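Local coordinates for phosphate-binding protein (Xanthomonas axonopodis pv. citri, PDB 5UB3), which probably serves as the periplasmic ligand-sensing partner of a diguanylate cyclase and is a phosphonate-type periplasmic binding protein, found here with bound chloride, at residues D92-F97 / L181-W186; F98-S103 / R198-V203. One frame throughout, in Å; residues are numbered along the deposited sequence.

In the fold
Both contacts lie along strand 92-100, whose first part pairs with 178-182 in interaction 1 and whose last part pairs with 200-205 in interaction 2. Their centres are about 15 Å apart, and interaction 2 lies farther from the centre of the chain, about 24 Å against 11 Å. Along the sequence the segments alternate: 92-97, 98-103, 181-186, 198-203. The two contacts also touch directly, Trp-186 packing on Phe-200 and Ile-202, while Phe-97 O lies 2.8 Å from Val-203 N, a probable hydrogen bond. One long strand, interrupted near His-94, thus ties two later antiparallel partners into a lobe of this periplasmic binding protein, a family in which ligands typically bind between two lobes.

Interaction 1 of 2, residues D92-F97 / L181-W186; sequences DFHTLF and LSNVDW
Leu-96 and Leu-181 face each other as an antiparallel hydrogen-bonded pair: Leu-96 N donates to Leu-181 O at 2.8 Å, and Leu-181 N returns a bond to Leu-96 O. Thr-95 and Ser-182 form the adjacent non-hydrogen-bonded pair. Beyond it strand 178-182 passes into a short, weakly bonded helical turn, about 183-186, and Asn-183 N still reaches His-94 O at 2.9 Å. The turn is closed by a capping box, in which Asp-185 N donates to Ser-182 OG (2.7 Å) and Ser-182 N to Asp-185 OD2.

Asn-183 carries the polar end. Its CG sits between the backbone N and the carbonyl carbon (chi1 64°), and OD1 accepts from His-94 N at 2.9 Å, the donor standing above the amide's carbonyl plane. The amide lies stacked over the imidazole of His-94, the planes 19° apart, with Asn-183 CB 3.6 Å from the ring centroid. A water links Asn-183 ND2 to Asp-92 O, while His-94 NE2 is hydrogen-bonded to Arg-205 NH1. At the apolar end, Leu-96 CD2 rests over one face of the Trp-186 indole, offset toward its rim, and lies 3.7 Å from Trp-186 CB.

Held through OD1, ND2 and its own N-H, Asn-183 continues the backbone pairing with its side chain where the strand ends, holding the start of this turn against His-94.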
loop_
_atom_site.group_PDB
_atom_site.type_symbol
_atom_site.label_atom_id
_atom_site.label_comp_id
_atom_site.label_asym_id
_atom_site.label_seq_id
_atom_site.Cartn_x
_atom_site.Cartn_y
_atom_site.Cartn_z
ATOM N N ASP A 92 5.223 10.851 2.232
ATOM C CA ASP A 92 5.485 9.793 3.224
ATOM C C ASP A 92 4.216 9.440 3.944
ATOM O O ASP A 92 3.221 10.194 3.962
ATOM C CB ASP A 92 6.506 10.248 4.283
ATOM C CG ASP A 92 7.940 10.251 3.792
ATOM O OD1 ASP A 92 8.251 9.969 2.593
ATOM O OD2 ASP A 92 8.832 10.490 4.652
ATOM N N PHE A 93 4.240 8.269 4.543
ATOM C CA PHE A 93 3.279 7.955 5.555
ATOM C C PHE A 93 3.870 7.015 6.599
ATOM O O PHE A 93 4.980 6.550 6.433
ATOM C CB PHE A 93 1.972 7.496 4.911
ATOM C CG PHE A 93 1.994 6.115 4.274
ATOM C CD1 PHE A 93 3.167 5.394 4.030
ATOM C CD2 PHE A 93 0.774 5.552 3.923
ATOM C CE1 PHE A 93 3.133 4.146 3.454
ATOM C CE2 PHE A 93 0.709 4.283 3.334
ATOM C CZ PHE A 93 1.894 3.579 3.114
ATOM N N HIS A 94 3.091 6.689 7.633
ATOM C CA HIS A 94 3.522 5.755 8.647
ATOM C C HIS A 94 2.342 5.039 9.208
ATOM O O HIS A 94 1.242 5.428 8.931
ATOM C CB HIS A 94 4.317 6.395 9.784
ATOM C CG HIS A 94 3.591 7.454 10.527
ATOM N ND1 HIS A 94 3.553 8.757 10.108
ATOM C CD2 HIS A 94 2.885 7.399 11.676
ATOM C CE1 HIS A 94 2.881 9.480 10.982
ATOM N NE2 HIS A 94 2.448 8.672 11.928
ATOM N N THR A 95 2.635 3.974 9.944
ATOM C CA THR A 95 1.598 3.189 10.602
ATOM C C THR A 95 1.389 3.695 12.011
ATOM O O THR A 95 2.351 4.051 12.698
ATOM C CB THR A 95 1.904 1.707 10.508
ATOM O OG1 THR A 95 1.672 1.307 9.146
ATOM C CG2 THR A 95 0.966 0.923 11.417
ATOM N N LEU A 96 0.126 3.783 12.400
ATOM C CA LEU A 96 -0.216 3.986 13.785
ATOM C C LEU A 96 -0.994 2.810 14.329
ATOM O O LEU A 96 -1.752 2.124 13.613
ATOM C CB LEU A 96 -0.924 5.306 13.983
ATOM C CG LEU A 96 -2.082 5.746 13.122
ATOM C CD1 LEU A 96 -3.254 4.909 13.565
ATOM C CD2 LEU A 96 -2.410 7.249 13.230
ATOM N N PHE A 97 -0.744 2.525 15.585
ATOM C CA PHE A 97 -1.486 1.479 16.272
ATOM C C PHE A 97 -2.433 2.214 17.158
ATOM O O PHE A 97 -2.039 3.145 17.842
ATOM C CB PHE A 97 -0.570 0.630 17.112
ATOM C CG PHE A 97 0.350 -0.268 16.320
ATOM C CD1 PHE A 97 1.453 0.252 15.685
ATOM C CD2 PHE A 97 0.132 -1.624 16.264
ATOM C CE1 PHE A 97 2.312 -0.568 14.986
ATOM C CE2 PHE A 97 0.970 -2.456 15.560
ATOM C CZ PHE A 97 2.089 -1.927 14.941
ATOM N N LEU A 181 -3.448 1.244 11.170
ATOM C CA LEU A 181 -3.791 1.976 9.930
ATOM C C LEU A 181 -2.697 3.001 9.643
ATOM O O LEU A 181 -1.914 3.307 10.561
ATOM C CB LEU A 181 -5.062 2.730 10.143
ATOM C CG LEU A 181 -6.380 1.989 10.236
ATOM C CD1 LEU A 181 -7.481 2.990 10.515
ATOM C CD2 LEU A 181 -6.702 1.280 8.951
ATOM N N SER A 182 -2.679 3.593 8.426
ATOM C CA SER A 182 -1.720 4.681 8.144
ATOM C C SER A 182 -2.196 5.940 8.871
ATOM O O SER A 182 -3.373 6.120 9.185
ATOM C CB SER A 182 -1.625 5.040 6.638
ATOM O OG SER A 182 -2.750 5.803 6.287
ATOM N N ASN A 183 -1.265 6.843 9.081
ATOM C CA ASN A 183 -1.583 8.139 9.636
ATOM C C ASN A 183 -2.521 8.896 8.759
ATOM O O ASN A 183 -3.300 9.647 9.225
ATOM C CB ASN A 183 -0.318 8.928 9.851
ATOM C CG ASN A 183 0.402 9.225 8.554
ATOM O OD1 ASN A 183 0.682 8.356 7.719
ATOM N ND2 ASN A 183 0.676 10.488 8.372
ATOM N N VAL A 184 -2.496 8.629 7.463
ATOM C CA VAL A 184 -3.422 9.286 6.531
ATOM C C VAL A 184 -4.829 8.724 6.652
ATOM O O VAL A 184 -5.851 9.465 6.679
ATOM C CB VAL A 184 -2.955 9.119 5.092
ATOM C CG1 VAL A 184 -3.892 9.871 4.143
ATOM C CG2 VAL A 184 -1.540 9.623 4.955
ATOM N N ASP A 185 -4.892 7.405 6.747
ATOM C CA ASP A 185 -6.137 6.723 7.001
ATOM C C ASP A 185 -6.844 7.233 8.231
ATOM O O ASP A 185 -8.053 7.387 8.219
ATOM C CB ASP A 185 -5.894 5.248 7.257
ATOM C CG ASP A 185 -5.430 4.500 6.062
ATOM O OD1 ASP A 185 -5.669 4.882 4.899
ATOM O OD2 ASP A 185 -4.853 3.433 6.314
ATOM N N TRP A 186 -6.082 7.520 9.284
ATOM C CA TRP A 186 -6.598 8.049 10.516
ATOM C C TRP A 186 -7.503 9.272 10.320
ATOM O O TRP A 186 -8.459 9.449 11.053
ATOM C CB TRP A 186 -5.430 8.428 11.396
ATOM C CG TRP A 186 -5.768 8.861 12.795
ATOM C CD1 TRP A 186 -5.599 10.110 13.325
ATOM C CD2 TRP A 186 -6.289 8.026 13.876
ATOM N NE1 TRP A 186 -5.978 10.102 14.643
ATOM C CE2 TRP A 186 -6.394 8.844 15.008
ATOM C CE3 TRP A 186 -6.662 6.675 13.972
ATOM C CZ2 TRP A 186 -6.856 8.365 16.249
ATOM C CZ3 TRP A 186 -7.119 6.180 15.214
ATOM C CH2 TRP A 186 -7.215 7.036 16.330
HETATM O O HOH W 1 2.415 11.408 6.181
#

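Interaction 2 of 2, residues F98-S103 / R198-V203; sequences FVRRDS and RDFRIV
Phe-98 and Phe-200 meet obliquely, ring centroids 4.6 Å apart and planes at 44°. Phe-98 CE2 comes over one face of the Phe-200 ring, offset toward its rim, and approaches Phe-200 CE2 to 3.4 Å. Helix 164-172 packs on both rings through Val-171, and Trp-186 touches both as well.

Arg-201 runs the other way, alongside Val-99 and pointing in the same direction. Its CG is anti to the backbone N (chi1 173°) and the chain bends at chi3. Val-99 CG2 lies over one face of its guanidinium, 3.6 Å from Arg-201 NH2, and also touches Val-203 CG1. At the guanidinium edge Arg-201 NH2 donates to Arg-101 O at 3.2 Å; the acceptor is almost in the guanidinium plane, although the donor stands above the carbonyl plane. Arg-201 NH1 bonds the carbonyl of Ile-105. Across this side chain, at about a right angle, lies Arg-101, whose guanidinium face receives Arg-201 CD, 3.5 Å from Arg-101 NH2. Exposed, Arg-101 also touches a crystal neighbour, which may partly set this placement.

Arg-100 instead forms a side-on salt bridge with Asp-102, NE to OD1 at 3.1 Å and NH2 to OD2, within the type I turn from Arg-100 to Ser-103, linking its first and third residues. Its NH1 bonds the carbonyl of His-172, whose NE2 in turn bonds Asp-199 OD2.

In the backbone, Val-99 and Arg-201 exchange N-H to O bonds, and just past the strand Arg-101 N reaches Asp-199 O at 2.7 Å.

Aromatic rings thus pack on the Phe-98 side, while on the Val-99 side the guanidinium of Arg-201 bonds the carbonyls of Arg-101 and Ile-105. Arg-201 NE is buried without a partner, and the nearby Arg-101 guanidinium is likely to add some charge repulsion, probably offset by the carbonyls around Arg-201.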
loop_
_atom_site.group_PDB
_atom_site.type_symbol
_atom_site.label_atom_id
_atom_site.label_comp_id
_atom_site.label_asym_id
_atom_site.label_seq_id
_atom_site.Cartn_x
_atom_site.Cartn_y
_atom_site.Cartn_z
ATOM N N PHE A 98 -3.682 1.787 17.206
ATOM C CA PHE A 98 -4.621 2.456 18.044
ATOM C C PHE A 98 -5.491 1.466 18.802
ATOM O O PHE A 98 -5.682 0.331 18.372
ATOM C CB PHE A 98 -5.477 3.404 17.217
ATOM C CG PHE A 98 -6.353 2.711 16.252
ATOM C CD1 PHE A 98 -5.880 2.409 14.973
ATOM C CD2 PHE A 98 -7.655 2.311 16.616
ATOM C CE1 PHE A 98 -6.678 1.725 14.076
ATOM C CE2 PHE A 98 -8.452 1.648 15.730
ATOM C CZ PHE A 98 -7.974 1.339 14.463
ATOM N N VAL A 99 -6.000 1.922 19.924
ATOM C CA VAL A 99 -6.940 1.165 20.753
ATOM C C VAL A 99 -8.123 1.983 21.195
ATOM O O VAL A 99 -8.123 3.213 21.085
ATOM C CB VAL A 99 -6.277 0.711 22.047
ATOM C CG1 VAL A 99 -5.064 -0.149 21.726
ATOM C CG2 VAL A 99 -5.910 1.898 22.942
ATOM N N ARG A 100 -9.092 1.304 21.785
ATOM C CA ARG A 100 -10.109 2.044 22.531
ATOM C C ARG A 100 -9.484 2.809 23.685
ATOM O O ARG A 100 -8.529 2.366 24.317
ATOM C CB ARG A 100 -11.197 1.129 23.047
ATOM C CG ARG A 100 -12.075 0.618 21.916
ATOM C CD ARG A 100 -13.311 -0.012 22.503
ATOM N NE ARG A 100 -13.987 0.930 23.401
ATOM C CZ ARG A 100 -14.983 1.760 23.074
ATOM N NH1 ARG A 100 -15.514 1.789 21.837
ATOM N NH2 ARG A 100 -15.494 2.544 24.037
ATOM N N ARG A 101 -9.993 4.003 23.931
ATOM C CA ARG A 101 -9.398 4.840 24.968
ATOM C C ARG A 101 -9.580 4.138 26.323
ATOM O O ARG A 101 -8.726 4.235 27.156
ATOM C CB ARG A 101 -9.943 6.281 24.892
ATOM C CG ARG A 101 -10.218 6.994 26.213
ATOM C CD ARG A 101 -10.181 8.530 26.111
ATOM N NE ARG A 101 -8.857 9.073 25.747
ATOM C CZ ARG A 101 -7.713 8.953 26.455
ATOM N NH1 ARG A 101 -7.646 8.281 27.610
ATOM N NH2 ARG A 101 -6.594 9.522 25.987
ATOM N N ASP A 102 -10.661 3.385 26.502
ATOM C CA ASP A 102 -10.863 2.643 27.758
ATOM C C ASP A 102 -10.049 1.314 27.862
ATOM O O ASP A 102 -10.145 0.589 28.862
ATOM C CB ASP A 102 -12.370 2.456 28.052
ATOM C CG ASP A 102 -13.132 1.704 26.929
ATOM O OD1 ASP A 102 -12.567 1.013 26.101
ATOM O OD2 ASP A 102 -14.360 1.799 26.860
ATOM N N SER A 103 -9.203 1.026 26.867
ATOM C CA SER A 103 -8.328 -0.150 26.869
ATOM C C SER A 103 -7.247 0.054 27.905
ATOM O O SER A 103 -6.824 1.154 28.159
ATOM C CB SER A 103 -7.604 -0.274 25.494
ATOM O OG SER A 103 -6.604 -1.292 25.490
ATOM N N ARG A 198 -13.294 9.037 17.871
ATOM C CA ARG A 198 -13.372 9.732 19.162
ATOM C C ARG A 198 -13.194 8.774 20.335
ATOM O O ARG A 198 -12.787 9.206 21.393
ATOM C CB ARG A 198 -14.693 10.497 19.301
ATOM C CG ARG A 198 -15.896 9.604 19.464
ATOM C CD ARG A 198 -17.148 10.379 19.137
ATOM N NE ARG A 198 -18.367 9.696 19.540
ATOM C CZ ARG A 198 -19.594 10.074 19.178
ATOM N NH1 ARG A 198 -19.770 11.126 18.377
ATOM N NH2 ARG A 198 -20.651 9.388 19.569
ATOM N N ASP A 199 -13.476 7.485 20.136
ATOM C CA ASP A 199 -13.255 6.492 21.200
ATOM C C ASP A 199 -11.882 5.843 21.225
ATOM O O ASP A 199 -11.634 4.956 22.038
ATOM C CB ASP A 199 -14.367 5.470 21.172
ATOM C CG ASP A 199 -15.741 6.069 21.592
ATOM O OD1 ASP A 199 -15.815 6.951 22.438
ATOM O OD2 ASP A 199 -16.735 5.632 21.035
ATOM N N PHE A 200 -10.983 6.304 20.349
ATOM C CA PHE A 200 -9.666 5.727 20.182
ATOM C C PHE A 200 -8.512 6.604 20.639
ATOM O O PHE A 200 -8.566 7.819 20.590
ATOM C CB PHE A 200 -9.412 5.435 18.681
ATOM C CG PHE A 200 -10.277 4.380 18.090
ATOM C CD1 PHE A 200 -10.804 3.348 18.850
ATOM C CD2 PHE A 200 -10.510 4.369 16.748
ATOM C CE1 PHE A 200 -11.577 2.364 18.260
ATOM C CE2 PHE A 200 -11.311 3.382 16.135
ATOM C CZ PHE A 200 -11.819 2.375 16.896
ATOM N N ARG A 201 -7.434 5.936 20.998
ATOM C CA ARG A 201 -6.200 6.531 21.390
ATOM C C ARG A 201 -5.090 5.872 20.532
ATOM O O ARG A 201 -5.030 4.630 20.384
ATOM C CB ARG A 201 -6.028 6.198 22.874
ATOM C CG ARG A 201 -4.728 6.572 23.528
ATOM C CD ARG A 201 -4.908 6.638 25.059
ATOM N NE ARG A 201 -5.638 5.479 25.616
ATOM C CZ ARG A 201 -5.106 4.291 25.765
ATOM N NH1 ARG A 201 -3.851 4.090 25.391
ATOM N NH2 ARG A 201 -5.829 3.286 26.262
ATOM N N ILE A 202 -4.159 6.693 20.048
ATOM C CA ILE A 202 -2.953 6.170 19.390
ATOM C C ILE A 202 -1.918 5.698 20.412
ATOM O O ILE A 202 -1.550 6.434 21.306
ATOM C CB ILE A 202 -2.369 7.212 18.440
ATOM C CG1 ILE A 202 -3.423 7.539 17.352
ATOM C CG2 ILE A 202 -1.080 6.707 17.845
ATOM C CD1 ILE A 202 -3.184 8.883 16.732
ATOM N N VAL A 203 -1.476 4.443 20.304
ATOM C CA VAL A 203 -0.491 3.908 21.236
ATOM C C VAL A 203 0.925 3.775 20.681
ATOM O O VAL A 203 1.854 3.585 21.450
ATOM C CB VAL A 203 -0.966 2.572 21.908
ATOM C CG1 VAL A 203 -2.209 2.859 22.710
ATOM C CG2 VAL A 203 -1.187 1.446 20.909
#